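Local structure of ethyl acetate hydrolase (Pseudomonas veronii, 5EFZ) at residues A178-E189 against A270-S279. The protein hydrolyses ethyl acetate to ethanol and acetate, a step in the bacterial breakdown of short-chain methyl ketones such as 2-butanone. Sequence-based numbering, arbitrary orientation.
Sequences ARNSEHDFLFTE and AWKWQRGDVS. With EDO (1,2-ethanediol), chain K; EDO (1,2-ethanediol), chain M.
Trp-273 and Gln-274 of helix 263-274 pack against the first turns of helix 182-196, joining two nearly antiparallel helices of the alpha/beta-hydrolase fold. The tight part centres on the indole. Thr-188 OG1 sits 3.2 Å above the indole plane, its CG2 makes an off-centre CH-pi contact with the six-membered ring, and Phe-187 CE2 meets the rim at CH2. Trp-273 NE1 donates to Asp-184 OD2 (3.0 Å) on its syn side but tilted from the carboxylate plane, a bond bent to 139°. The side chain of Trp-273 lies about 5 Å from that of Ser-151, the probable nucleophile, so this packing borders the active site. A leucine in place of Trp-273 would probably leave Asp-184 OD2 without this donor and open a gap beneath Thr-188. Beyond the helices, a single beta bridge pairs Arg-179 with Asp-277: Asn-180 N donates to Gly-276 O (2.9 Å) and Val-278 N to Ala-178 O (3.1 Å). The looser side is partly exposed, with ethanediol at Arg-179 O and Asn-180 O; here Arg-179 NH1 reaches Ser-279 OG as well as Gly-284 O. Near Phe-185, a water links Gln-274 NE2 to Glu-189 OE2, while Glu-189 OE1 salt-bridges Lys-221 of the second subunit. With CG beside its backbone N (chi1 -77°), Gln-274 runs out across Phe-185, its amide stacked 10° from parallel, and NE2, 3.5 Å above the ring plane, donates to Phe-185 O (3.2 Å).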
ATOM      1  N   ALA A 178      18.778   4.019   4.186  1.00 17.57           N
ATOM      2  CA  ALA A 178      19.649   4.668   5.135  1.00 17.85           C
ATOM      3  C   ALA A 178      18.973   5.882   5.781  1.00 20.56           C
ATOM      4  O   ALA A 178      19.333   6.266   6.882  1.00 21.31           O
ATOM      5  CB  ALA A 178      20.966   5.087   4.442  1.00 18.05           C
ATOM      6  N   ARG A 179      18.033   6.508   5.078  1.00 18.92           N
ATOM      7  CA  ARG A 179      17.236   7.594   5.662  1.00 19.74           C
ATOM      8  C   ARG A 179      15.777   7.378   5.316  1.00 19.69           C
ATOM      9  O   ARG A 179      15.428   7.264   4.143  1.00 21.20           O
ATOM     10  CB  ARG A 179      17.668   8.976   5.143  1.00 23.53           C
ATOM     11  CG  ARG A 179      16.788  10.119   5.728  1.00 28.82           C
ATOM     12  CD  ARG A 179      17.473  11.483   5.640  1.00 30.77           C
ATOM     13  NE  ARG A 179      17.534  11.991   4.274  1.00 30.40           N
ATOM     14  CZ  ARG A 179      18.207  13.087   3.914  1.00 31.54           C
ATOM     15  NH1 ARG A 179      18.889  13.799   4.825  1.00 30.14           N
ATOM     16  NH2 ARG A 179      18.195  13.465   2.639  1.00 30.01           N
ATOM     17  N   ASN A 180      14.927   7.313   6.332  1.00 18.04           N
ATOM     18  CA  ASN A 180      13.557   6.879   6.111  1.00 18.69           C
ATOM     19  C   ASN A 180      12.734   7.938   5.355  1.00 19.80           C
ATOM     20  O   ASN A 180      12.858   9.154   5.612  1.00 22.72           O
ATOM     21  CB  ASN A 180      12.907   6.535   7.464  1.00 17.93           C
ATOM     22  CG  ASN A 180      11.632   5.741   7.301  1.00 21.70           C
ATOM     23  OD1 ASN A 180      10.610   6.025   7.954  1.00 22.40           O
ATOM     24  ND2 ASN A 180      11.670   4.749   6.425  1.00 19.55           N
ATOM     25  N   SER A 181      11.881   7.489   4.433  1.00 19.21           N
ATOM     26  CA  SER A 181      11.080   8.429   3.627  1.00 19.55           C
ATOM     27  C   SER A 181       9.828   8.893   4.344  1.00 21.19           C
ATOM     28  O   SER A 181       9.408   8.270   5.321  1.00 22.60           O
ATOM     29  CB  SER A 181      10.658   7.780   2.319  1.00 18.66           C
ATOM     30  OG  SER A 181       9.813   6.656   2.577  1.00 19.73           O
ATOM     31  N   GLU A 182       9.188   9.933   3.801  1.00 19.87           N
ATOM     32  CA  GLU A 182       7.921  10.413   4.369  1.00 21.10           C
ATOM     33  C   GLU A 182       6.802   9.387   4.147  1.00 19.00           C
ATOM     34  O   GLU A 182       5.940   9.196   5.016  1.00 19.62           O
ATOM     35  CB  GLU A 182       7.518  11.763   3.763  1.00 23.16           C
ATOM     36  CG  GLU A 182       8.376  12.968   4.185  1.00 27.25           C
ATOM     37  CD  GLU A 182       7.755  14.305   3.743  1.00 32.26           C
ATOM     38  OE1 GLU A 182       7.787  14.630   2.523  1.00 34.99           O
ATOM     39  OE2 GLU A 182       7.220  15.033   4.611  1.00 32.14           O
ATOM     40  N   HIS A 183       6.819   8.711   3.001  1.00 19.71           N
ATOM     41  CA  HIS A 183       5.797   7.711   2.706  1.00 19.39           C
ATOM     42  C   HIS A 183       5.925   6.534   3.677  1.00 19.02           C
ATOM     43  O   HIS A 183       4.922   5.975   4.126  1.00 18.09           O
ATOM     44  CB  HIS A 183       5.908   7.243   1.233  1.00 21.73           C
ATOM     45  CG  HIS A 183       4.928   6.177   0.846  1.00 22.13           C
ATOM     46  ND1 HIS A 183       5.241   4.828   0.878  1.00 21.41           N
ATOM     47  CD2 HIS A 183       3.666   6.262   0.362  1.00 23.17           C
ATOM     48  CE1 HIS A 183       4.187   4.129   0.481  1.00 23.68           C
ATOM     49  NE2 HIS A 183       3.222   4.973   0.160  1.00 25.78           N
ATOM     50  N   ASP A 184       7.159   6.136   3.987  1.00 17.60           N
ATOM     51  CA  ASP A 184       7.335   4.993   4.879  1.00 19.48           C
ATOM     52  C   ASP A 184       6.921   5.381   6.307  1.00 19.09           C
ATOM     53  O   ASP A 184       6.334   4.579   7.055  1.00 17.07           O
ATOM     54  CB  ASP A 184       8.787   4.517   4.836  1.00 20.75           C
ATOM     55  CG  ASP A 184       8.969   3.164   5.468  1.00 23.80           C
ATOM     56  OD1 ASP A 184       8.012   2.350   5.456  1.00 24.38           O
ATOM     57  OD2 ASP A 184      10.083   2.901   5.964  1.00 25.16           O
ATOM     58  N   PHE A 185       7.237   6.622   6.680  1.00 17.31           N
ATOM     59  CA  PHE A 185       6.817   7.151   7.971  1.00 18.38           C
ATOM     60  C   PHE A 185       5.296   7.130   8.117  1.00 19.08           C
ATOM     61  O   PHE A 185       4.763   6.744   9.162  1.00 17.22           O
ATOM     62  CB  PHE A 185       7.331   8.579   8.147  1.00 20.81           C
ATOM     63  CG  PHE A 185       7.076   9.163   9.525  1.00 21.37           C
ATOM     64  CD1 PHE A 185       5.843   9.732   9.851  1.00 24.16           C
ATOM     65  CD2 PHE A 185       8.098   9.207  10.467  1.00 21.98           C
ATOM     66  CE1 PHE A 185       5.619  10.276  11.133  1.00 24.62           C
ATOM     67  CE2 PHE A 185       7.879   9.760  11.731  1.00 21.38           C
ATOM     68  CZ  PHE A 185       6.645  10.282  12.065  1.00 22.38           C
ATOM     69  N   LEU A 186       4.591   7.540   7.063  1.00 16.65           N
ATOM     70  CA  LEU A 186       3.119   7.455   7.074  1.00 15.42           C
ATOM     71  C   LEU A 186       2.592   6.016   7.218  1.00 15.75           C
ATOM     72  O   LEU A 186       1.635   5.749   7.977  1.00 15.89           O
ATOM     73  CB  LEU A 186       2.561   8.076   5.794  1.00 18.83           C
ATOM     74  CG  LEU A 186       1.036   7.935   5.619  1.00 21.31           C
ATOM     75  CD1 LEU A 186       0.280   8.791   6.649  1.00 21.48           C
ATOM     76  CD2 LEU A 186       0.657   8.353   4.197  1.00 22.92           C
ATOM     77  N   PHE A 187       3.174   5.085   6.458  1.00 15.80           N
ATOM     78  CA  PHE A 187       2.808   3.685   6.593  1.00 17.89           C
ATOM     79  C   PHE A 187       2.928   3.218   8.046  1.00 16.07           C
ATOM     80  O   PHE A 187       2.025   2.607   8.601  1.00 16.42           O
ATOM     81  CB  PHE A 187       3.718   2.838   5.706  1.00 15.92           C
ATOM     82  CG  PHE A 187       3.573   1.352   5.908  1.00 17.41           C
ATOM     83  CD1 PHE A 187       2.329   0.763   6.006  1.00 15.09           C
ATOM     84  CD2 PHE A 187       4.710   0.527   5.906  1.00 18.27           C
ATOM     85  CE1 PHE A 187       2.211  -0.658   6.154  1.00 15.07           C
ATOM     86  CE2 PHE A 187       4.594  -0.874   6.075  1.00 19.51           C
ATOM     87  CZ  PHE A 187       3.354  -1.453   6.191  1.00 15.97           C
ATOM     88  N   THR A 188       4.068   3.512   8.655  1.00 15.34           N
ATOM     89  CA  THR A 188       4.280   3.069  10.027  1.00 15.32           C
ATOM     90  C   THR A 188       3.365   3.822  10.995  1.00 16.44           C
ATOM     91  O   THR A 188       2.900   3.252  11.968  1.00 18.72           O
ATOM     92  CB  THR A 188       5.728   3.238  10.412  1.00 18.05           C
ATOM     93  OG1 THR A 188       6.532   2.563   9.410  1.00 18.16           O
ATOM     94  CG2 THR A 188       5.963   2.573  11.789  1.00 18.44           C
ATOM     95  N   GLU A 189       3.080   5.087  10.716  1.00 16.72           N
ATOM     96  CA  GLU A 189       2.092   5.816  11.528  1.00 15.95           C
ATOM     97  C   GLU A 189       0.730   5.125  11.489  1.00 18.48           C
ATOM     98  O   GLU A 189       0.046   4.980  12.516  1.00 16.57           O
ATOM     99  CB  GLU A 189       1.950   7.261  11.065  1.00 20.75           C
ATOM    100  CG  GLU A 189       0.833   8.012  11.807  1.00 24.17           C
ATOM    101  CD  GLU A 189       0.915   9.514  11.612  1.00 30.06           C
ATOM    102  OE1 GLU A 189      -0.033  10.122  11.050  1.00 28.87           O
ATOM    103  OE2 GLU A 189       1.924  10.086  12.049  1.00 33.19           O
ATOM    104  N   ALA A 270       8.396   0.260  15.969  1.00 14.49           N
ATOM    105  CA  ALA A 270       7.812   1.149  14.981  1.00 13.96           C
ATOM    106  C   ALA A 270       8.340   2.601  15.085  1.00 15.57           C
ATOM    107  O   ALA A 270       8.647   3.231  14.055  1.00 15.68           O
ATOM    108  CB  ALA A 270       6.242   1.131  15.104  1.00 12.79           C
ATOM    109  N   TRP A 271       8.423   3.142  16.301  1.00 15.24           N
ATOM    110  CA  TRP A 271       8.925   4.516  16.493  1.00 15.11           C
ATOM    111  C   TRP A 271      10.357   4.601  15.964  1.00 17.00           C
ATOM    112  O   TRP A 271      10.771   5.579  15.327  1.00 15.78           O
ATOM    113  CB  TRP A 271       8.894   4.905  17.992  1.00 15.90           C
ATOM    114  CG  TRP A 271       9.219   6.365  18.292  1.00 17.78           C
ATOM    115  CD1 TRP A 271       8.314   7.392  18.500  1.00 23.82           C
ATOM    116  CD2 TRP A 271      10.516   6.933  18.469  1.00 19.05           C
ATOM    117  NE1 TRP A 271       8.990   8.562  18.776  1.00 22.80           N
ATOM    118  CE2 TRP A 271      10.342   8.303  18.762  1.00 22.46           C
ATOM    119  CE3 TRP A 271      11.820   6.411  18.409  1.00 19.01           C
ATOM    120  CZ2 TRP A 271      11.416   9.163  18.972  1.00 24.15           C
ATOM    121  CZ3 TRP A 271      12.898   7.272  18.607  1.00 20.86           C
ATOM    122  CH2 TRP A 271      12.688   8.628  18.898  1.00 22.79           C
ATOM    123  N   LYS A 272      11.110   3.554  16.259  1.00 15.66           N
ATOM    124  CA  LYS A 272      12.521   3.489  15.895  1.00 17.64           C
ATOM    125  C   LYS A 272      12.648   3.455  14.361  1.00 17.09           C
ATOM    126  O   LYS A 272      13.441   4.184  13.757  1.00 17.50           O
ATOM    127  CB  LYS A 272      13.161   2.247  16.512  1.00 14.86           C
ATOM    128  CG  LYS A 272      14.662   2.122  16.244  1.00 15.79           C
ATOM    129  CD  LYS A 272      15.189   0.734  16.671  1.00 17.31           C
ATOM    130  CE  LYS A 272      14.807   0.348  18.107  1.00 20.33           C
ATOM    131  NZ  LYS A 272      15.530  -0.954  18.405  1.00 19.07           N
ATOM    132  N   TRP A 273      11.888   2.541  13.768  1.00 14.25           N
ATOM    133  CA  TRP A 273      11.847   2.357  12.317  1.00 17.14           C
ATOM    134  C   TRP A 273      11.528   3.683  11.620  1.00 16.13           C
ATOM    135  O   TRP A 273      12.186   4.062  10.641  1.00 15.66           O
ATOM    136  CB  TRP A 273      10.801   1.265  12.007  1.00 16.83           C
ATOM    137  CG  TRP A 273      10.328   1.060  10.576  1.00 18.93           C
ATOM    138  CD1 TRP A 273      10.893   1.505   9.400  1.00 19.15           C
ATOM    139  CD2 TRP A 273       9.141   0.341  10.209  1.00 17.29           C
ATOM    140  NE1 TRP A 273      10.098   1.096   8.318  1.00 18.65           N
ATOM    141  CE2 TRP A 273       9.029   0.379   8.801  1.00 19.47           C
ATOM    142  CE3 TRP A 273       8.156  -0.320  10.950  1.00 16.92           C
ATOM    143  CZ2 TRP A 273       7.958  -0.232   8.114  1.00 18.74           C
ATOM    144  CZ3 TRP A 273       7.086  -0.920  10.266  1.00 20.10           C
ATOM    145  CH2 TRP A 273       7.007  -0.871   8.865  1.00 19.47           C
ATOM    146  N   GLN A 274      10.516   4.396  12.114  1.00 17.25           N
ATOM    147  CA  GLN A 274      10.134   5.677  11.508  1.00 15.06           C
ATOM    148  C   GLN A 274      11.274   6.687  11.381  1.00 17.40           C
ATOM    149  O   GLN A 274      11.258   7.559  10.511  1.00 17.89           O
ATOM    150  CB  GLN A 274       9.033   6.339  12.347  1.00 16.68           C
ATOM    151  CG  GLN A 274       7.661   5.734  12.140  1.00 17.30           C
ATOM    152  CD  GLN A 274       6.597   6.485  12.923  1.00 20.50           C
ATOM    153  OE1 GLN A 274       6.768   6.750  14.122  1.00 21.16           O
ATOM    154  NE2 GLN A 274       5.492   6.854  12.248  1.00 17.00           N
ATOM    155  N   ARG A 275      12.225   6.601  12.298  1.00 15.59           N
ATOM    156  CA  ARG A 275      13.234   7.664  12.442  1.00 15.90           C
ATOM    157  C   ARG A 275      14.642   7.271  12.033  1.00 17.72           C
ATOM    158  O   ARG A 275      15.567   8.065  12.203  1.00 18.95           O
ATOM    159  CB  ARG A 275      13.223   8.153  13.888  1.00 16.69           C
ATOM    160  CG  ARG A 275      12.037   9.105  14.146  1.00 20.34           C
ATOM    161  CD  ARG A 275      11.627   9.154  15.593  1.00 20.68           C
ATOM    162  NE  ARG A 275      10.391   9.942  15.722  1.00 20.46           N
ATOM    163  CZ  ARG A 275       9.169   9.434  15.549  1.00 21.90           C
ATOM    164  NH1 ARG A 275       9.003   8.143  15.264  1.00 21.98           N
ATOM    165  NH2 ARG A 275       8.110  10.222  15.643  1.00 24.83           N
ATOM    166  N   GLY A 276      14.799   6.076  11.461  1.00 16.48           N
ATOM    167  CA  GLY A 276      16.122   5.656  10.962  1.00 19.37           C
ATOM    168  C   GLY A 276      16.673   6.728  10.013  1.00 21.80           C
ATOM    169  O   GLY A 276      16.022   7.087   9.040  1.00 22.23           O
ATOM    170  N   ASP A 277      17.859   7.258  10.308  1.00 21.47           N
ATOM    171  CA  ASP A 277      18.398   8.392   9.568  1.00 19.31           C
ATOM    172  C   ASP A 277      19.899   8.556   9.845  1.00 18.93           C
ATOM    173  O   ASP A 277      20.281   9.156  10.844  1.00 20.02           O
ATOM    174  CB  ASP A 277      17.638   9.685   9.936  1.00 20.67           C
ATOM    175  CG  ASP A 277      18.182  10.903   9.224  1.00 24.90           C
ATOM    176  OD1 ASP A 277      19.033  10.768   8.306  1.00 25.48           O
ATOM    177  OD2 ASP A 277      17.765  12.016   9.589  1.00 26.88           O
ATOM    178  N   VAL A 278      20.748   8.019   8.968  1.00 18.74           N
ATOM    179  CA  VAL A 278      22.197   8.121   9.176  1.00 18.52           C
ATOM    180  C   VAL A 278      22.687   9.557   8.964  1.00 20.12           C
ATOM    181  O   VAL A 278      23.817   9.875   9.331  1.00 20.10           O
ATOM    182  CB  VAL A 278      22.999   7.175   8.219  1.00 20.98           C
ATOM    183  CG1 VAL A 278      22.598   5.700   8.418  1.00 19.27           C
ATOM    184  CG2 VAL A 278      22.794   7.576   6.733  1.00 22.45           C
ATOM    185  N   SER A 279      21.876  10.412   8.333  1.00 20.39           N
ATOM    186  CA  SER A 279      22.304  11.812   8.108  1.00 22.50           C
ATOM    187  C   SER A 279      22.292  12.637   9.400  1.00 26.57           C
ATOM    188  O   SER A 279      22.801  13.770   9.437  1.00 26.66           O
ATOM    189  CB  SER A 279      21.424  12.507   7.048  1.00 24.60           C
ATOM    190  OG  SER A 279      20.155  12.919   7.558  1.00 26.91           O
TER
HETATM  191  C1  EDO K 405      11.902  10.333   9.379  1.00 44.33           C
HETATM  192  O1  EDO K 405      11.148  10.124   8.165  1.00 47.53           O
HETATM  193  C2  EDO K 405      13.294  10.911   9.072  1.00 42.77           C
HETATM  194  O2  EDO K 405      13.939  10.368   7.893  1.00 37.34           O
HETATM  195  C1  EDO M 407      14.901   6.968   0.516  1.00 38.75           C
HETATM  196  O1  EDO M 407      14.239   7.524   1.644  1.00 39.97           O
HETATM  197  C2  EDO M 407      16.016   7.917   0.088  1.00 34.10           C
HETATM  198  O2  EDO M 407      16.823   8.294   1.217  1.00 26.00           O
HETATM  199  O   HOH W   1       3.432   8.480  13.980  1.00 27.98           O